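Local coordinates for protein putative nucleoside-diphosphate-sugar epimerase (Staphylococcus aureus subsp. aureus, PDB 3E48) that is of unknown function but probably binds a dinucleotide cofactor through a Rossmann-type domain and may be a nucleoside-diphosphate-sugar epimerase, at residues Y106-Q110 with H111-F115; M246-A249 with G250-G253. All blocks are in the same frame, centred on the assembly; numbering follows the deposited sequence.

Contact 1 (Y106-Q110 with H111-F115); sequences YYADQ and HNNPF
Y106 turns the edge of its ring toward the face of F115 in an offset edge-to-face pair, centroids 5.6 Å apart and planes at 69°. The touch is made by CD2 of Y106, 3.7 Å from CE2 of F115. On one face of Y106 lies CD2 of Y107, offset toward the rim. F115 has the carbonyl oxygen of A108 at its edge and in its plane, while the A108 methyl meets it obliquely, CB lying 3.7 Å from F115 CD2. The imidazole of H111 carries OD1 of N112 over the centre of one face. The side-chain amides of Q110 and N113 are turned 31° against each other and joined by a nearly straight bond, N113 ND2 giving its hydrogen to Q110 OE1 at 2.8 Å. N113 stretches toward the preceding residues with CG anti to its backbone N (chi1 -168°), which brings ND2 within 3.6 Å of the A108 methyl carbon CB. The other branch of the amide, N113 OD1, accepts F115 N at 2.8 Å, in the carbonyl plane: an Asx turn. N113 N also bonds to Q110 O, closing a type I beta turn from Q110 to N113. Beyond the loop, Q110 NE2 bonds to L254 O, and D109 forms a salt bridge with R139 while its carbonyl accepts from R126 of the second subunit. N113 thus ties both halves of this irregular loop together, and with both OD1 and ND2 engaged, the rotation of its amide is fixed. A108 O, by contrast, is buried without a hydrogen-bond partner.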
ATOM      1  N   TYR B 106       6.852  -4.952  -7.381  1.00 11.87           N
ATOM      2  CA  TYR B 106       6.640  -6.395  -7.256  1.00  9.28           C
ATOM      3  C   TYR B 106       5.143  -6.694  -7.146  1.00  9.14           C
ATOM      4  O   TYR B 106       4.404  -5.922  -6.539  1.00  9.77           O
ATOM      5  CB  TYR B 106       7.385  -6.899  -6.020  1.00  9.09           C
ATOM      6  CG  TYR B 106       7.476  -8.401  -5.898  1.00  6.98           C
ATOM      7  CD1 TYR B 106       7.855  -9.188  -6.988  1.00  9.11           C
ATOM      8  CD2 TYR B 106       7.228  -9.034  -4.680  1.00 10.74           C
ATOM      9  CE1 TYR B 106       7.988 -10.567  -6.870  1.00 11.67           C
ATOM     10  CE2 TYR B 106       7.361 -10.413  -4.551  1.00 10.85           C
ATOM     11  CZ  TYR B 106       7.742 -11.173  -5.651  1.00  9.67           C
ATOM     12  OH  TYR B 106       7.877 -12.534  -5.528  1.00 16.80           O
ATOM     13  N   TYR B 107       4.703  -7.820  -7.707  1.00  5.18           N
ATOM     14  CA  TYR B 107       3.282  -8.168  -7.694  1.00  4.45           C
ATOM     15  C   TYR B 107       2.661  -8.610  -6.364  1.00  8.89           C
ATOM     16  O   TYR B 107       1.446  -8.781  -6.286  1.00  7.05           O
ATOM     17  CB  TYR B 107       2.970  -9.218  -8.776  1.00  4.09           C
ATOM     18  CG  TYR B 107       3.427 -10.651  -8.531  1.00  4.74           C
ATOM     19  CD1 TYR B 107       2.806 -11.704  -9.203  1.00  6.84           C
ATOM     20  CD2 TYR B 107       4.490 -10.953  -7.683  1.00  5.50           C
ATOM     21  CE1 TYR B 107       3.230 -13.026  -9.041  1.00  9.39           C
ATOM     22  CE2 TYR B 107       4.926 -12.280  -7.517  1.00  8.88           C
ATOM     23  CZ  TYR B 107       4.287 -13.307  -8.200  1.00  7.01           C
ATOM     24  OH  TYR B 107       4.709 -14.611  -8.033  1.00  7.21           O
ATOM     25  N   ALA B 108       3.471  -8.787  -5.326  1.00  5.68           N
ATOM     26  CA  ALA B 108       2.951  -9.197  -4.016  1.00  4.47           C
ATOM     27  C   ALA B 108       2.603  -7.914  -3.274  1.00  8.73           C
ATOM     28  O   ALA B 108       3.265  -7.540  -2.303  1.00  8.58           O
ATOM     29  CB  ALA B 108       4.011  -9.987  -3.255  1.00  5.87           C
ATOM     30  N   ASP B 109       1.546  -7.252  -3.738  1.00  7.73           N
ATOM     31  CA  ASP B 109       1.159  -5.965  -3.179  1.00  5.34           C
ATOM     32  C   ASP B 109      -0.321  -5.736  -2.865  1.00  7.01           C
ATOM     33  O   ASP B 109      -0.739  -4.589  -2.705  1.00  6.72           O
ATOM     34  CB  ASP B 109       1.637  -4.861  -4.129  1.00  7.82           C
ATOM     35  CG  ASP B 109       0.952  -4.916  -5.487  1.00 12.36           C
ATOM     36  OD1 ASP B 109       0.114  -5.819  -5.720  1.00  7.47           O
ATOM     37  OD2 ASP B 109       1.256  -4.050  -6.341  1.00 11.20           O
ATOM     38  N   GLN B 110      -1.117  -6.798  -2.774  1.00  7.57           N
ATOM     39  CA  GLN B 110      -2.538  -6.624  -2.475  1.00 10.04           C
ATOM     40  C   GLN B 110      -2.734  -6.154  -1.038  1.00  8.73           C
ATOM     41  O   GLN B 110      -1.846  -6.309  -0.200  1.00  6.90           O
ATOM     42  CB  GLN B 110      -3.310  -7.925  -2.709  1.00  6.70           C
ATOM     43  CG  GLN B 110      -3.189  -8.457  -4.137  1.00  7.76           C
ATOM     44  CD  GLN B 110      -2.182  -9.589  -4.251  1.00 11.08           C
ATOM     45  OE1 GLN B 110      -1.108  -9.542  -3.645  1.00  7.87           O
ATOM     46  NE2 GLN B 110      -2.521 -10.611  -5.039  1.00  7.63           N
ATOM     47  N   HIS B 111      -3.901  -5.586  -0.751  1.00  7.15           N
ATOM     48  CA  HIS B 111      -4.182  -5.079   0.590  1.00  7.08           C
ATOM     49  C   HIS B 111      -4.048  -6.140   1.675  1.00  8.03           C
ATOM     50  O   HIS B 111      -3.779  -5.817   2.836  1.00 10.15           O
ATOM     51  CB  HIS B 111      -5.591  -4.476   0.651  1.00 13.24           C
ATOM     52  CG  HIS B 111      -6.687  -5.486   0.509  1.00 13.12           C
ATOM     53  ND1 HIS B 111      -7.154  -5.916  -0.713  1.00 19.58           N
ATOM     54  CD2 HIS B 111      -7.399  -6.161   1.443  1.00 14.17           C
ATOM     55  CE1 HIS B 111      -8.108  -6.810  -0.528  1.00 16.64           C
ATOM     56  NE2 HIS B 111      -8.277  -6.978   0.770  1.00 15.42           N
ATOM     57  N   ASN B 112      -4.242  -7.402   1.300  1.00  9.71           N
ATOM     58  CA  ASN B 112      -4.148  -8.505   2.254  1.00  9.99           C
ATOM     59  C   ASN B 112      -2.982  -9.453   1.968  1.00 12.08           C
ATOM     60  O   ASN B 112      -3.015 -10.624   2.346  1.00 10.70           O
ATOM     61  CB  ASN B 112      -5.467  -9.291   2.282  1.00 10.73           C
ATOM     62  CG  ASN B 112      -5.779  -9.971   0.959  1.00 12.16           C
ATOM     63  OD1 ASN B 112      -5.302  -9.559  -0.097  1.00 11.01           O
ATOM     64  ND2 ASN B 112      -6.603 -11.013   1.011  1.00 17.35           N
ATOM     65  N   ASN B 113      -1.945  -8.950   1.306  1.00  6.91           N
ATOM     66  CA  ASN B 113      -0.794  -9.793   1.009  1.00  6.56           C
ATOM     67  C   ASN B 113       0.152  -9.764   2.209  1.00  6.84           C
ATOM     68  O   ASN B 113       0.621  -8.701   2.612  1.00  8.05           O
ATOM     69  CB  ASN B 113      -0.079  -9.301  -0.253  1.00  6.31           C
ATOM     70  CG  ASN B 113       0.932 -10.301  -0.767  1.00  8.99           C
ATOM     71  OD1 ASN B 113       1.862 -10.662  -0.061  1.00  8.44           O
ATOM     72  ND2 ASN B 113       0.749 -10.760  -2.003  1.00  6.25           N
ATOM     73  N   PRO B 114       0.446 -10.942   2.790  1.00  7.60           N
ATOM     74  CA  PRO B 114       1.323 -11.105   3.952  1.00  9.57           C
ATOM     75  C   PRO B 114       2.815 -10.896   3.711  1.00  7.92           C
ATOM     76  O   PRO B 114       3.599 -10.870   4.666  1.00  8.84           O
ATOM     77  CB  PRO B 114       1.007 -12.521   4.414  1.00 10.43           C
ATOM     78  CG  PRO B 114       0.774 -13.226   3.129  1.00 10.31           C
ATOM     79  CD  PRO B 114      -0.094 -12.246   2.366  1.00  7.96           C
ATOM     80  N   PHE B 115       3.211 -10.761   2.447  1.00  8.42           N
ATOM     81  CA  PHE B 115       4.616 -10.535   2.121  1.00  7.75           C
ATOM     82  C   PHE B 115       5.082  -9.288   2.874  1.00  7.74           C
ATOM     83  O   PHE B 115       4.450  -8.233   2.794  1.00  7.34           O
ATOM     84  CB  PHE B 115       4.791 -10.336   0.607  1.00  5.55           C
ATOM     85  CG  PHE B 115       6.213 -10.069   0.194  1.00  9.59           C
ATOM     86  CD1 PHE B 115       7.250 -10.845   0.703  1.00 10.23           C
ATOM     87  CD2 PHE B 115       6.517  -9.044  -0.697  1.00 10.82           C
ATOM     88  CE1 PHE B 115       8.574 -10.605   0.331  1.00  9.74           C
ATOM     89  CE2 PHE B 115       7.839  -8.794  -1.077  1.00  9.87           C
ATOM     90  CZ  PHE B 115       8.868  -9.576  -0.561  1.00 10.32           C
TER

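Contact 2 (M246-A249 with G250-G253)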
HETATM    1  N   MSE B 246       6.814 -14.522   1.763  1.00  7.19           N
HETATM    2  CA  MSE B 246       6.599 -14.459   0.325  1.00  9.89           C
HETATM    3  C   MSE B 246       5.914 -15.748  -0.132  1.00  8.68           C
HETATM    4  O   MSE B 246       4.908 -15.711  -0.839  1.00  7.82           O
HETATM    5  CB  MSE B 246       7.936 -14.262  -0.399  1.00 11.47           C
HETATM    6  CG  MSE B 246       7.813 -13.939  -1.879  1.00 12.22           C
HETATM    7 SE   MSE B 246       9.508 -13.343  -2.614  1.00 22.38          SE
HETATM    8  CE  MSE B 246      10.381 -15.065  -2.709  1.00 16.59           C
ATOM      9  N   TYR B 247       6.442 -16.895   0.283  1.00  9.16           N
ATOM     10  CA  TYR B 247       5.824 -18.155  -0.105  1.00  9.54           C
ATOM     11  C   TYR B 247       4.488 -18.349   0.604  1.00  7.71           C
ATOM     12  O   TYR B 247       3.598 -19.024   0.091  1.00 11.17           O
ATOM     13  CB  TYR B 247       6.791 -19.310   0.163  1.00  8.79           C
ATOM     14  CG  TYR B 247       7.975 -19.213  -0.773  1.00  9.21           C
ATOM     15  CD1 TYR B 247       7.821 -19.456  -2.138  1.00 11.01           C
ATOM     16  CD2 TYR B 247       9.214 -18.754  -0.325  1.00  9.14           C
ATOM     17  CE1 TYR B 247       8.863 -19.233  -3.036  1.00 10.38           C
ATOM     18  CE2 TYR B 247      10.265 -18.523  -1.216  1.00  9.79           C
ATOM     19  CZ  TYR B 247      10.079 -18.763  -2.571  1.00 11.98           C
ATOM     20  OH  TYR B 247      11.092 -18.505  -3.459  1.00  9.70           O
ATOM     21  N   HIS B 248       4.341 -17.737   1.775  1.00  9.26           N
ATOM     22  CA  HIS B 248       3.088 -17.833   2.509  1.00 12.49           C
ATOM     23  C   HIS B 248       2.010 -17.126   1.683  1.00 12.77           C
ATOM     24  O   HIS B 248       0.861 -17.569   1.619  1.00  8.32           O
ATOM     25  CB  HIS B 248       3.232 -17.187   3.886  1.00 10.44           C
ATOM     26  CG  HIS B 248       2.007 -17.310   4.742  1.00 20.34           C
ATOM     27  ND1 HIS B 248       1.367 -18.511   4.954  1.00 22.22           N
ATOM     28  CD2 HIS B 248       1.317 -16.382   5.446  1.00 22.67           C
ATOM     29  CE1 HIS B 248       0.332 -18.319   5.755  1.00 25.73           C
ATOM     30  NE2 HIS B 248       0.280 -17.038   6.068  1.00 28.58           N
ATOM     31  N   ALA B 249       2.386 -16.026   1.039  1.00  8.51           N
ATOM     32  CA  ALA B 249       1.438 -15.302   0.199  1.00  7.24           C
ATOM     33  C   ALA B 249       1.040 -16.232  -0.947  1.00 10.81           C
ATOM     34  O   ALA B 249      -0.092 -16.198  -1.428  1.00 10.89           O
ATOM     35  CB  ALA B 249       2.078 -14.023  -0.346  1.00  8.32           C
ATOM     36  N   GLY B 250       1.981 -17.067  -1.383  1.00 10.23           N
ATOM     37  CA  GLY B 250       1.694 -18.004  -2.453  1.00  9.74           C
ATOM     38  C   GLY B 250       0.719 -19.073  -1.987  1.00 12.51           C
ATOM     39  O   GLY B 250      -0.124 -19.542  -2.755  1.00 11.01           O
ATOM     40  N   ALA B 251       0.838 -19.460  -0.720  1.00 12.09           N
ATOM     41  CA  ALA B 251      -0.039 -20.474  -0.145  1.00 11.76           C
ATOM     42  C   ALA B 251      -1.478 -19.978  -0.143  1.00 15.43           C
ATOM     43  O   ALA B 251      -2.420 -20.769  -0.205  1.00 17.54           O
ATOM     44  CB  ALA B 251       0.403 -20.800   1.282  1.00 10.65           C
ATOM     45  N   ARG B 252      -1.639 -18.662  -0.076  1.00 13.82           N
ATOM     46  CA  ARG B 252      -2.964 -18.053  -0.060  1.00 13.74           C
ATOM     47  C   ARG B 252      -3.500 -17.775  -1.461  1.00 13.79           C
ATOM     48  O   ARG B 252      -4.577 -17.202  -1.614  1.00 15.39           O
ATOM     49  CB  ARG B 252      -2.924 -16.757   0.742  1.00 13.19           C
ATOM     50  CG  ARG B 252      -2.519 -16.957   2.185  1.00 15.70           C
ATOM     51  CD  ARG B 252      -2.651 -15.666   2.958  1.00 25.50           C
ATOM     52  NE  ARG B 252      -2.252 -15.823   4.352  1.00 23.73           N
ATOM     53  CZ  ARG B 252      -2.271 -14.840   5.247  1.00 23.03           C
ATOM     54  NH1 ARG B 252      -2.673 -13.628   4.890  1.00 21.59           N
ATOM     55  NH2 ARG B 252      -1.888 -15.070   6.495  1.00 29.02           N
ATOM     56  N   GLY B 253      -2.739 -18.176  -2.475  1.00 13.71           N
ATOM     57  CA  GLY B 253      -3.160 -17.978  -3.849  1.00 12.27           C
ATOM     58  C   GLY B 253      -3.039 -16.554  -4.358  1.00 14.59           C
ATOM     59  O   GLY B 253      -3.617 -16.215  -5.390  1.00 17.77           O
TER
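H248 and R252, one helical turn apart, meet through a weak hydrogen bond: R252 NH2 gives to H248 NE2 at 3.0 Å, with an N-H...N angle of 126°. The donor arrives at the edge of the imidazole, near its plane, whereas the guanidinium is turned 72° from the ring. The H248 ring swings opposite the backbone N about the first torsion (chi1 -177°), reaching forward along the helix, and R252 answers with a chain extended from CG to NE. Beneath this pair the backbone is satisfied as in an ordinary alpha-helix. M246 O takes G250 N at a rather long 3.3 Å, and Y247 O takes A251 N at 2.9 Å. The amide of R252 is shared, R252 N bonding to H248 O and more weakly to A249 O, each at 3.2 Å, so the hydrogen-bond pattern tightens where the helix runs out. G253 N then turns back to G250 O at 3.0 Å. G253 has positive phi and is the first residue to leave helical geometry: the C-terminal end is a Schellman motif. On the buried side, the ring of Y247 stacks on Y162 and the side chain of selenomethionine M246 packs on M142 of strand 134-143. The last amides are thus occupied by carbonyls of the final turn, while H248 and the exposed R252 pair along the flank. Using NE2 as the acceptor is consistent with an imidazole that carries no proton there, and the nearby guanidinium would probably discourage a positive charge on the ring.

How the contacts relate
Contact 1 comes first along the chain, in the loop between strand 100-106 of the main sheet and helix 118-131; contact 2 follows far later, at the end of helix 239-251. They nevertheless lie about 9 Å apart, centre to centre, on the same side of the chain's centre, and they touch directly. N113 OD1 packs 3.4 Å from A249 CB, P114 rests on the backbone of A249, the Y106 hydroxyl meets the selenium of selenomethionine M246, and the F115 ring lies against its CB. The late helix therefore packs against a loop of the NAD(P)H-binding region, joining distant parts of the sequence. The same loop also meets the second subunit, so the late helix and the dimer partner both reach it.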